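Local coordinates for ganglioside-induced differentiation-associated protein 2 (Homo sapiens, PDB 4UML) that is of incompletely defined function but carries a macro domain, the part held here, of a fold that in many relatives binds ADP-ribose, ahead of a SEC14-like CRAL-TRIO domain, at residues Ser45-Asn50 with Pro221-Arg226; Ala182-Leu187 with Gln217-Leu222. One frame throughout, in Å; residues are numbered along the deposited sequence.

Interaction 1 of 2, residues Ser45-Asn50 with Pro221-Arg226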
loop_
_atom_site.group_PDB
_atom_site.type_symbol
_atom_site.label_atom_id
_atom_site.label_comp_id
_atom_site.label_asym_id
_atom_site.label_seq_id
_atom_site.Cartn_x
_atom_site.Cartn_y
_atom_site.Cartn_z
ATOM N N SER A 45 16.842 -15.903 -5.542
ATOM C CA SER A 45 15.647 -15.346 -6.242
ATOM C C SER A 45 15.820 -15.251 -7.753
ATOM O O SER A 45 16.939 -15.174 -8.244
ATOM C CB SER A 45 15.296 -13.943 -5.708
ATOM O OG SER A 45 15.820 -12.894 -6.515
ATOM N N PRO A 46 14.705 -15.223 -8.496
ATOM C CA PRO A 46 14.764 -15.059 -9.955
ATOM C C PRO A 46 14.985 -13.616 -10.389
ATOM O O PRO A 46 15.404 -13.353 -11.524
ATOM C CB PRO A 46 13.380 -15.507 -10.396
ATOM C CG PRO A 46 12.497 -15.097 -9.260
ATOM C CD PRO A 46 13.313 -15.292 -8.011
ATOM N N PHE A 47 14.692 -12.683 -9.492
ATOM C CA PHE A 47 14.816 -11.273 -9.794
ATOM C C PHE A 47 16.281 -10.844 -9.788
ATOM O O PHE A 47 17.053 -11.273 -8.953
ATOM C CB PHE A 47 13.978 -10.445 -8.802
ATOM C CG PHE A 47 12.503 -10.614 -9.005
ATOM C CD1 PHE A 47 11.830 -9.819 -9.929
ATOM C CD2 PHE A 47 11.818 -11.609 -8.348
ATOM C CE1 PHE A 47 10.477 -9.991 -10.152
ATOM C CE2 PHE A 47 10.460 -11.804 -8.578
ATOM C CZ PHE A 47 9.792 -10.991 -9.484
ATOM N N LEU A 48 16.638 -10.008 -10.747
ATOM C CA LEU A 48 17.980 -9.457 -10.841
ATOM C C LEU A 48 18.118 -8.206 -9.953
ATOM O O LEU A 48 17.188 -7.388 -9.829
ATOM C CB LEU A 48 18.304 -9.104 -12.309
ATOM C CG LEU A 48 18.003 -10.171 -13.389
ATOM C CD1 LEU A 48 18.250 -9.620 -14.795
ATOM C CD2 LEU A 48 18.784 -11.474 -13.144
ATOM N N TYR A 49 19.278 -8.079 -9.320
ATOM C CA TYR A 49 19.701 -6.824 -8.711
ATOM C C TYR A 49 19.317 -5.638 -9.596
ATOM O O TYR A 49 19.606 -5.630 -10.793
ATOM C CB TYR A 49 21.221 -6.809 -8.534
ATOM C CG TYR A 49 21.730 -5.485 -8.043
ATOM C CD1 TYR A 49 21.556 -5.128 -6.722
ATOM C CD2 TYR A 49 22.367 -4.579 -8.902
ATOM C CE1 TYR A 49 22.010 -3.911 -6.247
ATOM C CE2 TYR A 49 22.823 -3.352 -8.434
ATOM C CZ TYR A 49 22.637 -3.030 -7.094
ATOM O OH TYR A 49 23.047 -1.845 -6.542
ATOM N N ASN A 50 18.658 -4.642 -9.017
ATOM C CA ASN A 50 18.327 -3.428 -9.771
ATOM C C ASN A 50 18.374 -2.241 -8.815
ATOM O O ASN A 50 17.437 -2.008 -8.046
ATOM C CB ASN A 50 16.969 -3.585 -10.447
ATOM C CG ASN A 50 16.535 -2.345 -11.195
ATOM O OD1 ASN A 50 16.952 -1.232 -10.884
ATOM N ND2 ASN A 50 15.661 -2.527 -12.157
ATOM N N PRO A 221 14.271 -9.273 0.336
ATOM C CA PRO A 221 15.433 -9.746 -0.426
ATOM C C PRO A 221 15.119 -10.600 -1.658
ATOM O O PRO A 221 15.887 -10.580 -2.603
ATOM C CB PRO A 221 16.215 -10.579 0.606
ATOM C CG PRO A 221 15.773 -10.090 1.933
ATOM C CD PRO A 221 14.327 -9.704 1.746
ATOM N N LEU A 222 13.998 -11.327 -1.660
ATOM C CA LEU A 222 13.619 -12.183 -2.789
ATOM C C LEU A 222 13.118 -11.383 -3.998
ATOM O O LEU A 222 13.401 -11.733 -5.162
ATOM C CB LEU A 222 12.585 -13.197 -2.288
ATOM C CG LEU A 222 11.712 -14.096 -3.167
ATOM C CD1 LEU A 222 12.512 -15.040 -4.060
ATOM C CD2 LEU A 222 10.792 -14.907 -2.244
ATOM N N TYR A 223 12.379 -10.301 -3.739
ATOM C CA TYR A 223 11.862 -9.449 -4.805
ATOM C C TYR A 223 12.762 -8.268 -5.109
ATOM O O TYR A 223 12.722 -7.745 -6.210
ATOM C CB TYR A 223 10.431 -8.992 -4.464
ATOM C CG TYR A 223 9.567 -10.204 -4.365
ATOM C CD1 TYR A 223 9.164 -10.855 -5.504
ATOM C CD2 TYR A 223 9.255 -10.768 -3.137
ATOM C CE1 TYR A 223 8.422 -12.000 -5.437
ATOM C CE2 TYR A 223 8.504 -11.918 -3.065
ATOM C CZ TYR A 223 8.098 -12.524 -4.222
ATOM O OH TYR A 223 7.366 -13.679 -4.175
ATOM N N PHE A 224 13.609 -7.894 -4.150
ATOM C CA PHE A 224 14.495 -6.747 -4.309
ATOM C C PHE A 224 15.911 -7.122 -3.828
ATOM O O PHE A 224 16.395 -6.585 -2.828
ATOM C CB PHE A 224 13.934 -5.539 -3.537
ATOM C CG PHE A 224 12.568 -5.082 -4.024
ATOM C CD1 PHE A 224 12.442 -4.166 -5.057
ATOM C CD2 PHE A 224 11.409 -5.576 -3.437
ATOM C CE1 PHE A 224 11.186 -3.751 -5.506
ATOM C CE2 PHE A 224 10.154 -5.161 -3.879
ATOM C CZ PHE A 224 10.046 -4.253 -4.910
ATOM N N PRO A 225 16.554 -8.092 -4.517
ATOM C CA PRO A 225 17.927 -8.472 -4.120
ATOM C C PRO A 225 18.875 -7.260 -4.083
ATOM O O PRO A 225 18.843 -6.418 -4.985
ATOM C CB PRO A 225 18.351 -9.457 -5.218
ATOM C CG PRO A 225 17.453 -9.197 -6.371
ATOM C CD PRO A 225 16.146 -8.750 -5.772
ATOM N N ARG A 226 19.693 -7.174 -3.040
ATOM C CA ARG A 226 20.606 -6.028 -2.830
ATOM C C ARG A 226 22.013 -6.179 -3.468
ATOM O O ARG A 226 22.560 -5.208 -3.982
ATOM C CB ARG A 226 20.783 -5.783 -1.333
ATOM C CG ARG A 226 19.533 -5.337 -0.602
ATOM C CD ARG A 226 19.516 -5.935 0.791
ATOM N NE ARG A 226 19.077 -4.991 1.808
ATOM C CZ ARG A 226 19.135 -5.236 3.117
ATOM N NH1 ARG A 226 19.604 -6.397 3.563
ATOM N NH2 ARG A 226 18.715 -4.322 3.984
HETATM O O HOH W 1 16.862 -5.398 -6.915
#
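Residues Ser-45 to Asn-50 form an irregular loop that runs alongside the C-terminal end of helix 210-223 and the turn after it, with CA atoms pairing Ser-45 to Leu-222 at 5.1 Å and Tyr-49 to Pro-225 at 5.2 Å. At the first of these pairs the packing is tight: CB of Ser-45 lies 3.4 Å from CD1 of Leu-222, closer than ordinary van der Waals contact. Leu-222 carries CG anti to its backbone N (chi1 167°), which swings that methyl toward the loop. OG of Ser-45 also takes a weak, bent hydrogen bond from N of Phe-47, within its own loop. Phe-47 sets CG beside its backbone N (chi1 -70°) and sends its ring toward the helix end. Its CE2 comes 3.5 Å from CD1 of Tyr-223, and the ring planes meet obliquely at 57°. Farther along, the ring of Pro-225 faces the loop backbone, its CG 3.3 Å from O of Phe-47, while its CD reaches CB of the same residue. A water then spans the two backbones, accepting from N of Asn-50 and donating to O of Pro-225, at 2.9 Å from each. Arg-191 of helix 179-197 ties both segments to a third element, giving NH2 to O of Leu-48 and NH1 to O of Tyr-223. The side chain of Asn-50 caps helix 51-54 through OD1 to N of Val-53. The contact is surface packing that lays the loop before helix 51-54 on the C-terminal end of helix 210-223 of the macro domain. Apolar contact thus holds the first half of the loop against the end of the helix, whereas a water and an arginine serve backbone N and O groups of both segments.

Interaction 2 of 2, residues Ala182-Leu187 with Gln217-Leu222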
loop_
_atom_site.group_PDB
_atom_site.type_symbol
_atom_site.label_atom_id
_atom_site.label_comp_id
_atom_site.label_asym_id
_atom_site.label_seq_id
_atom_site.Cartn_x
_atom_site.Cartn_y
_atom_site.Cartn_z
ATOM N N ALA A 182 0.123 -13.359 1.155
ATOM C CA ALA A 182 -0.297 -12.006 0.813
ATOM C C ALA A 182 0.891 -11.106 0.523
ATOM O O ALA A 182 0.862 -10.309 -0.416
ATOM C CB ALA A 182 -1.106 -11.397 1.941
ATOM N N THR A 183 1.919 -11.228 1.346
ATOM C CA THR A 183 3.129 -10.429 1.218
ATOM C C THR A 183 3.903 -10.746 -0.058
ATOM O O THR A 183 4.449 -9.840 -0.692
ATOM C CB THR A 183 4.035 -10.593 2.467
ATOM O OG1 THR A 183 3.288 -10.276 3.654
ATOM C CG2 THR A 183 5.187 -9.679 2.385
ATOM N N HIS A 184 3.903 -11.999 -0.498
ATOM C CA HIS A 184 4.499 -12.300 -1.806
ATOM C C HIS A 184 3.814 -11.546 -2.910
ATOM O O HIS A 184 4.458 -11.019 -3.799
ATOM C CB HIS A 184 4.378 -13.768 -2.162
ATOM C CG HIS A 184 5.361 -14.643 -1.487
ATOM N ND1 HIS A 184 6.660 -14.765 -1.928
ATOM C CD2 HIS A 184 5.244 -15.453 -0.413
ATOM C CE1 HIS A 184 7.301 -15.627 -1.156
ATOM N NE2 HIS A 184 6.466 -16.047 -0.221
ATOM N N ILE A 185 2.486 -11.508 -2.860
ATOM C CA ILE A 185 1.717 -10.807 -3.892
ATOM C C ILE A 185 2.033 -9.320 -3.872
ATOM O O ILE A 185 2.307 -8.719 -4.909
ATOM C CB ILE A 185 0.199 -11.079 -3.733
ATOM C CG1 ILE A 185 -0.049 -12.581 -3.951
ATOM C CG2 ILE A 185 -0.601 -10.225 -4.689
ATOM C CD1 ILE A 185 -1.419 -13.081 -3.553
ATOM N N ALA A 186 2.023 -8.724 -2.685
ATOM C CA ALA A 186 2.286 -7.299 -2.557
ATOM C C ALA A 186 3.676 -6.945 -3.142
ATOM O O ALA A 186 3.795 -6.055 -3.995
ATOM C CB ALA A 186 2.210 -6.882 -1.094
ATOM N N LEU A 187 4.707 -7.647 -2.707
ATOM C CA LEU A 187 6.065 -7.312 -3.144
ATOM C C LEU A 187 6.299 -7.614 -4.616
ATOM O O LEU A 187 6.937 -6.828 -5.324
ATOM C CB LEU A 187 7.087 -8.041 -2.276
ATOM C CG LEU A 187 7.025 -7.700 -0.789
ATOM C CD1 LEU A 187 8.065 -8.492 -0.042
ATOM C CD2 LEU A 187 7.231 -6.217 -0.600
ATOM N N GLN A 217 10.495 -8.224 6.086
ATOM C CA GLN A 217 11.970 -8.295 6.158
ATOM C C GLN A 217 12.456 -9.593 5.525
ATOM O O GLN A 217 13.387 -9.589 4.719
ATOM C CB GLN A 217 12.440 -8.188 7.617
ATOM C CG GLN A 217 12.103 -6.836 8.224
ATOM C CD GLN A 217 12.384 -6.745 9.713
ATOM O OE1 GLN A 217 12.193 -7.693 10.469
ATOM N NE2 GLN A 217 12.804 -5.570 10.148
ATOM N N LYS A 218 11.762 -10.683 5.860
ATOM C CA LYS A 218 12.014 -11.987 5.260
ATOM C C LYS A 218 11.933 -12.001 3.731
ATOM O O LYS A 218 12.791 -12.555 3.064
ATOM C CB LYS A 218 11.018 -13.003 5.819
ATOM C CG LYS A 218 11.401 -14.428 5.476
ATOM C CD LYS A 218 10.312 -15.408 5.845
ATOM C CE LYS A 218 10.449 -16.652 4.986
ATOM N NZ LYS A 218 9.636 -17.758 5.548
ATOM N N LEU A 219 10.893 -11.393 3.163
ATOM C CA LEU A 219 10.643 -11.502 1.723
ATOM C C LEU A 219 11.232 -10.418 0.826
ATOM O O LEU A 219 11.392 -10.627 -0.377
ATOM C CB LEU A 219 9.121 -11.596 1.487
ATOM C CG LEU A 219 8.350 -12.731 2.187
ATOM C CD1 LEU A 219 6.931 -12.886 1.634
ATOM C CD2 LEU A 219 9.072 -14.066 2.110
ATOM N N LEU A 220 11.526 -9.240 1.367
ATOM C CA LEU A 220 12.098 -8.161 0.564
ATOM C C LEU A 220 13.322 -8.555 -0.275
ATOM O O LEU A 220 13.396 -8.250 -1.480
ATOM C CB LEU A 220 12.425 -6.950 1.466
ATOM C CG LEU A 220 11.247 -5.984 1.649
ATOM C CD1 LEU A 220 11.529 -5.003 2.778
ATOM C CD2 LEU A 220 10.928 -5.249 0.348
ATOM N N PRO A 221 14.271 -9.273 0.336
ATOM C CA PRO A 221 15.433 -9.746 -0.426
ATOM C C PRO A 221 15.119 -10.600 -1.658
ATOM O O PRO A 221 15.887 -10.580 -2.603
ATOM C CB PRO A 221 16.215 -10.579 0.606
ATOM C CG PRO A 221 15.773 -10.090 1.933
ATOM C CD PRO A 221 14.327 -9.704 1.746
ATOM N N LEU A 222 13.998 -11.327 -1.660
ATOM C CA LEU A 222 13.619 -12.183 -2.789
ATOM C C LEU A 222 13.118 -11.383 -3.998
ATOM O O LEU A 222 13.401 -11.733 -5.162
ATOM C CB LEU A 222 12.585 -13.197 -2.288
ATOM C CG LEU A 222 11.712 -14.096 -3.167
ATOM C CD1 LEU A 222 12.512 -15.040 -4.060
ATOM C CD2 LEU A 222 10.792 -14.907 -2.244
#
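CG of His-184 stands beside its backbone N (chi1 -78°) and its second torsion turns the imidazole broadside to helix 210-223, while Leu-219, also with CG beside its N, extends CD1 over that ring. The methyl sits 3.7 Å from the ring centroid and only 10° off the normal, a well-centred CH-pi contact. At the ring's edge, CD2 of Leu-222 approaches CE1 at 3.7 Å. The same Leu-219 methyl also meets CG2 of Thr-183, and CB of Leu-219 is touched by CD1 of Leu-187 at 3.6 Å. The other branch of Leu-187, CD2, reaches CD2 of Leu-220 at 3.9 Å. The short helical segments cross at -41° with axes 10.0 Å apart, a separation bridged by these side chains. ND1 of His-184 is hydrogen-bonded to OH of Tyr-223, which helps to set the ring's rotation. An alanine in place of His-184 would remove the imidazole under Leu-219 and would probably loosen the packing there and deprive the Tyr-223 hydroxyl of this partner. The interface between these two macro-domain helices is therefore apolar, with its one aromatic face held in position by a polar bond at the ring's rim.

In the fold
Both contacts use helix 210-223 and share Leu-222 as a contact residue, but they lie at different depths: the centre of interaction 2 is about 13 Å from the centre of the chain, that of interaction 1 about 20 Å. Interaction 2 is a buried helix-helix packing with mostly aliphatic chemistry; interaction 1 is a surface contact, larger in area (388 against 269 Å²), that mixes side-chain packing with one water-mediated backbone link. Tyr-223 joins them, its ring also packing through CD2 on CB of Leu-187, 3.6 Å away. Helix 179-197 likewise serves both, packing in interaction 2 and supplying Arg-191 to interaction 1. The loop before helix 51-54 is thereby connected to the paired helices beside the sheet.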